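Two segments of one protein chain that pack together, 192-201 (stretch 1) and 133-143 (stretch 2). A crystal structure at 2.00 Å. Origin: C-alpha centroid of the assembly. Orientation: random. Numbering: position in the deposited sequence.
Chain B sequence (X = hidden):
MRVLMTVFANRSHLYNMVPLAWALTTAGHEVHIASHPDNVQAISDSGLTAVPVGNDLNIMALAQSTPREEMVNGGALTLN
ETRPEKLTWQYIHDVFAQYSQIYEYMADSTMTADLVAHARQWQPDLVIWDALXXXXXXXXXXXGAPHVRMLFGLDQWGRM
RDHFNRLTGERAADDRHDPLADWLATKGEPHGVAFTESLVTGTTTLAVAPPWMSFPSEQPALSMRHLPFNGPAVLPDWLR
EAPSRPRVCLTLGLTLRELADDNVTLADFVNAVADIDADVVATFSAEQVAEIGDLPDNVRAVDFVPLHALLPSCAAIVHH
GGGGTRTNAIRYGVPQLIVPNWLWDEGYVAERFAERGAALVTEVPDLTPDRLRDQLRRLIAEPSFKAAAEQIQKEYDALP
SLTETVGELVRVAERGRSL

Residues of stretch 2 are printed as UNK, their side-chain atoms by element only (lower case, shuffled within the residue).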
# COMPACT_ATOMS: atom_id res chain seq x y z
N GLY B 192 -3.63 -34.25 1.56
CA GLY B 192 -4.24 -34.88 2.75
C GLY B 192 -5.35 -34.03 3.37
O GLY B 192 -5.52 -33.98 4.60
N VAL B 193 -6.11 -33.31 2.54
CA VAL B 193 -7.15 -32.38 3.07
C VAL B 193 -8.46 -33.06 2.75
O VAL B 193 -8.77 -33.51 1.57
CB VAL B 193 -7.11 -30.96 2.41
CG1 VAL B 193 -8.32 -30.08 2.76
CG2 VAL B 193 -5.88 -30.23 2.81
N ALA B 194 -9.22 -33.18 3.83
CA ALA B 194 -10.50 -33.92 3.78
C ALA B 194 -11.58 -32.91 3.44
O ALA B 194 -11.52 -31.79 3.95
CB ALA B 194 -10.78 -34.55 5.19
N PHE B 195 -12.59 -33.28 2.64
CA PHE B 195 -13.77 -32.37 2.56
C PHE B 195 -14.43 -32.04 3.89
O PHE B 195 -14.87 -32.95 4.60
CB PHE B 195 -14.82 -32.85 1.58
CG PHE B 195 -15.96 -31.88 1.45
CD1 PHE B 195 -15.79 -30.67 0.72
CD2 PHE B 195 -17.18 -32.11 2.14
CE1 PHE B 195 -16.82 -29.73 0.62
CE2 PHE B 195 -18.25 -31.17 2.04
CZ PHE B 195 -18.07 -29.98 1.29
N THR B 196 -14.50 -30.76 4.26
CA THR B 196 -15.43 -30.28 5.28
C THR B 196 -16.22 -29.18 4.59
O THR B 196 -15.74 -28.62 3.59
CB THR B 196 -14.70 -29.58 6.43
OG1 THR B 196 -13.68 -28.69 5.89
CG2 THR B 196 -14.05 -30.59 7.39
N GLU B 197 -17.34 -28.79 5.20
CA GLU B 197 -18.15 -27.72 4.66
C GLU B 197 -17.40 -26.38 4.75
O GLU B 197 -17.63 -25.44 4.00
CB GLU B 197 -19.51 -27.68 5.36
CG GLU B 197 -20.49 -26.58 4.85
CD GLU B 197 -20.96 -26.74 3.36
OE1 GLU B 197 -20.77 -27.82 2.77
OE2 GLU B 197 -21.53 -25.77 2.78
N SER B 198 -16.46 -26.30 5.67
CA SER B 198 -15.72 -25.09 5.83
C SER B 198 -14.79 -24.86 4.61
O SER B 198 -14.35 -23.75 4.38
CB SER B 198 -14.95 -25.16 7.15
OG SER B 198 -13.94 -26.11 6.93
N LEU B 199 -14.56 -25.88 3.77
CA LEU B 199 -13.79 -25.68 2.52
C LEU B 199 -14.59 -24.86 1.50
O LEU B 199 -14.03 -24.22 0.59
CB LEU B 199 -13.41 -27.03 1.84
CG LEU B 199 -12.39 -27.86 2.67
CD1 LEU B 199 -12.12 -29.10 1.91
CD2 LEU B 199 -11.07 -27.07 2.91
N VAL B 200 -15.91 -24.90 1.65
CA VAL B 200 -16.78 -24.22 0.72
C VAL B 200 -16.92 -22.77 1.04
O VAL B 200 -16.87 -21.91 0.14
CB VAL B 200 -18.22 -24.86 0.69
CG1 VAL B 200 -19.12 -23.94 -0.13
CG2 VAL B 200 -18.16 -26.28 0.06
N THR B 201 -17.11 -22.48 2.34
CA THR B 201 -17.40 -21.11 2.71
C THR B 201 -16.48 -20.40 3.70
O THR B 201 -16.72 -19.20 4.00
CB THR B 201 -18.84 -21.01 3.18
OG1 THR B 201 -19.05 -22.01 4.17
CG2 THR B 201 -19.88 -21.19 1.92
N UNK B 133 -11.29 -18.01 -5.19
CA UNK B 133 -9.96 -18.61 -5.30
C UNK B 133 -9.77 -19.89 -4.40
O UNK B 133 -9.19 -19.81 -3.31
c UNK B 133 -7.45 -18.09 -5.23
o UNK B 133 -9.05 -16.37 -5.83
c UNK B 133 -8.86 -17.51 -4.96
N UNK B 134 -10.19 -21.04 -4.88
CA UNK B 134 -10.34 -22.23 -4.02
C UNK B 134 -9.04 -22.99 -3.71
O UNK B 134 -9.06 -24.01 -3.00
c UNK B 134 -13.31 -23.24 -2.84
c UNK B 134 -15.26 -21.89 -3.05
c UNK B 134 -14.52 -22.84 -2.36
c UNK B 134 -12.82 -22.75 -4.06
o UNK B 134 -16.47 -21.52 -2.48
c UNK B 134 -11.44 -23.19 -4.56
c UNK B 134 -13.58 -21.76 -4.73
c UNK B 134 -14.80 -21.34 -4.24
N UNK B 135 -7.91 -22.53 -4.21
CA UNK B 135 -6.66 -22.92 -3.58
C UNK B 135 -6.50 -22.49 -2.08
O UNK B 135 -5.93 -23.23 -1.24
c UNK B 135 -5.48 -22.42 -4.44
N UNK B 136 -7.04 -21.31 -1.74
CA UNK B 136 -7.03 -20.72 -0.39
C UNK B 136 -7.34 -21.72 0.74
O UNK B 136 -6.47 -21.96 1.65
N UNK B 137 -8.58 -22.29 0.74
CA UNK B 137 -8.97 -23.20 1.82
C UNK B 137 -8.18 -24.52 1.83
O UNK B 137 -8.02 -25.04 2.90
c UNK B 137 -10.69 -23.19 0.07
c UNK B 137 -10.49 -23.44 1.57
c UNK B 137 -9.67 -22.06 -0.25
N UNK B 138 -7.79 -25.08 0.68
CA UNK B 138 -6.95 -26.31 0.62
C UNK B 138 -5.59 -26.05 1.36
O UNK B 138 -5.19 -26.81 2.34
c UNK B 138 -8.99 -28.05 -0.85
c UNK B 138 -5.87 -28.03 -0.95
c UNK B 138 -6.73 -26.76 -0.82
c UNK B 138 -8.10 -26.97 -1.52
N UNK B 139 -4.93 -24.95 0.96
CA UNK B 139 -3.64 -24.62 1.56
C UNK B 139 -3.78 -24.44 3.10
O UNK B 139 -2.95 -24.99 3.85
c UNK B 139 -3.04 -23.38 0.93
N UNK B 140 -4.83 -23.73 3.55
CA UNK B 140 -5.04 -23.40 4.96
C UNK B 140 -5.21 -24.62 5.85
O UNK B 140 -4.80 -24.58 7.03
c UNK B 140 -6.25 -22.51 5.17
N UNK B 141 -5.88 -25.62 5.30
CA UNK B 141 -6.26 -26.80 6.02
C UNK B 141 -5.13 -27.83 6.03
O UNK B 141 -5.19 -28.81 6.75
c UNK B 141 -9.54 -26.81 6.70
o UNK B 141 -10.62 -26.15 6.86
c UNK B 141 -7.49 -27.42 5.34
o UNK B 141 -9.14 -27.75 7.46
c UNK B 141 -8.70 -26.50 5.51
N UNK B 142 -4.13 -27.64 5.18
CA UNK B 142 -2.98 -28.48 5.23
C UNK B 142 -2.19 -28.12 6.49
O UNK B 142 -1.33 -28.86 6.91
c UNK B 142 -2.20 -28.33 3.96
N UNK B 143 -2.55 -27.06 7.18
CA UNK B 143 -1.73 -26.55 8.27
C UNK B 143 -2.59 -26.03 9.47
O UNK B 143 -2.11 -25.17 10.31
c UNK B 143 0.23 -26.02 6.55
c UNK B 143 -1.20 -24.12 7.42
c UNK B 143 -0.62 -25.48 7.76

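Position 133 carries two carbons and one oxygen, the first carbon bearing both the oxygen and the other carbon. That fork is a threonine, Thr133, and it lies out of reach of stretch 1.

Position 134 has one carbon leading to a six-carbon ring that bears an oxygen at its far end, 2.7 Å from Val200 O. It is Tyr134. Its OH donates a hydrogen bond to that carbonyl, and Leu199 O also lies at the ring edge, 3.3 Å from Tyr134 CE2, near the ring plane.

At position 135 a single carbon follows CA, far from stretch 1: Ala135. Position 136 has no side-chain atom and is Gly136.

Position 137 shows three carbons closing a ring onto the backbone N, and the ring packs against Leu199, so it is Pro137. Its CB points toward stretch 1 and packs 3.9 Å from Leu199 CD2, while Pro137 CG sits 3.5 Å from Leu199 O. An ideal CB on Gly136 would clash with Pro137 CD at 3.0 Å.

Four carbons stand at position 138, forked at the first, with one arm two carbons long, and the end of the long arm meets Val193 and Leu199. This is Ile138, with both chi angles m. The end of the long arm touches two partners: Ile138 CD1 is 4.2 Å from Val193 CG1 and 4.3 Å from Leu199 CD1.

Positions 139 and 140 each hold one carbon and touch nothing on stretch 1; they are Ala139 and Ala140.

Position 141 has a chain of three carbons, the third carrying two oxygens; the chain lies along Val193 and Leu199, with an oxygen near Ser198, which makes it Glu141. Its aliphatic part is used as well as its carboxylate: CG lies 3.6 Å from Leu199 CD2, and CB 3.8 Å from Val193 CG1. Ser198 OG approaches Glu141 OE1 at 3.3 Å, a weak hydrogen bond, and one left open because the proton has another acceptor within reach.

Position 142 has a single carbon, 4.3 Å from Val193 CG2: Ala142. Position 143 has three, one carrying the other two, and is Val143, beyond contact.

The contact works by seating two aliphatic side chains, Val193 and Leu199, against a helical segment. Contacting positions 134, 137, 138, 141 and 142 follow helical spacing, while the alanines at 139 and 140 stay clear. Val193 points toward the helix with CG2 3.5 Å from Ile138 O; Leu199 starts sideways and brings its end in. Tyr134 fixes one end through a backbone carbonyl, a link that does not depend on the side chain of Val200. The cost is Leu199 O, buried without a polar partner.

Stretch 2, residues 133-143: TYAGPIAAEAV
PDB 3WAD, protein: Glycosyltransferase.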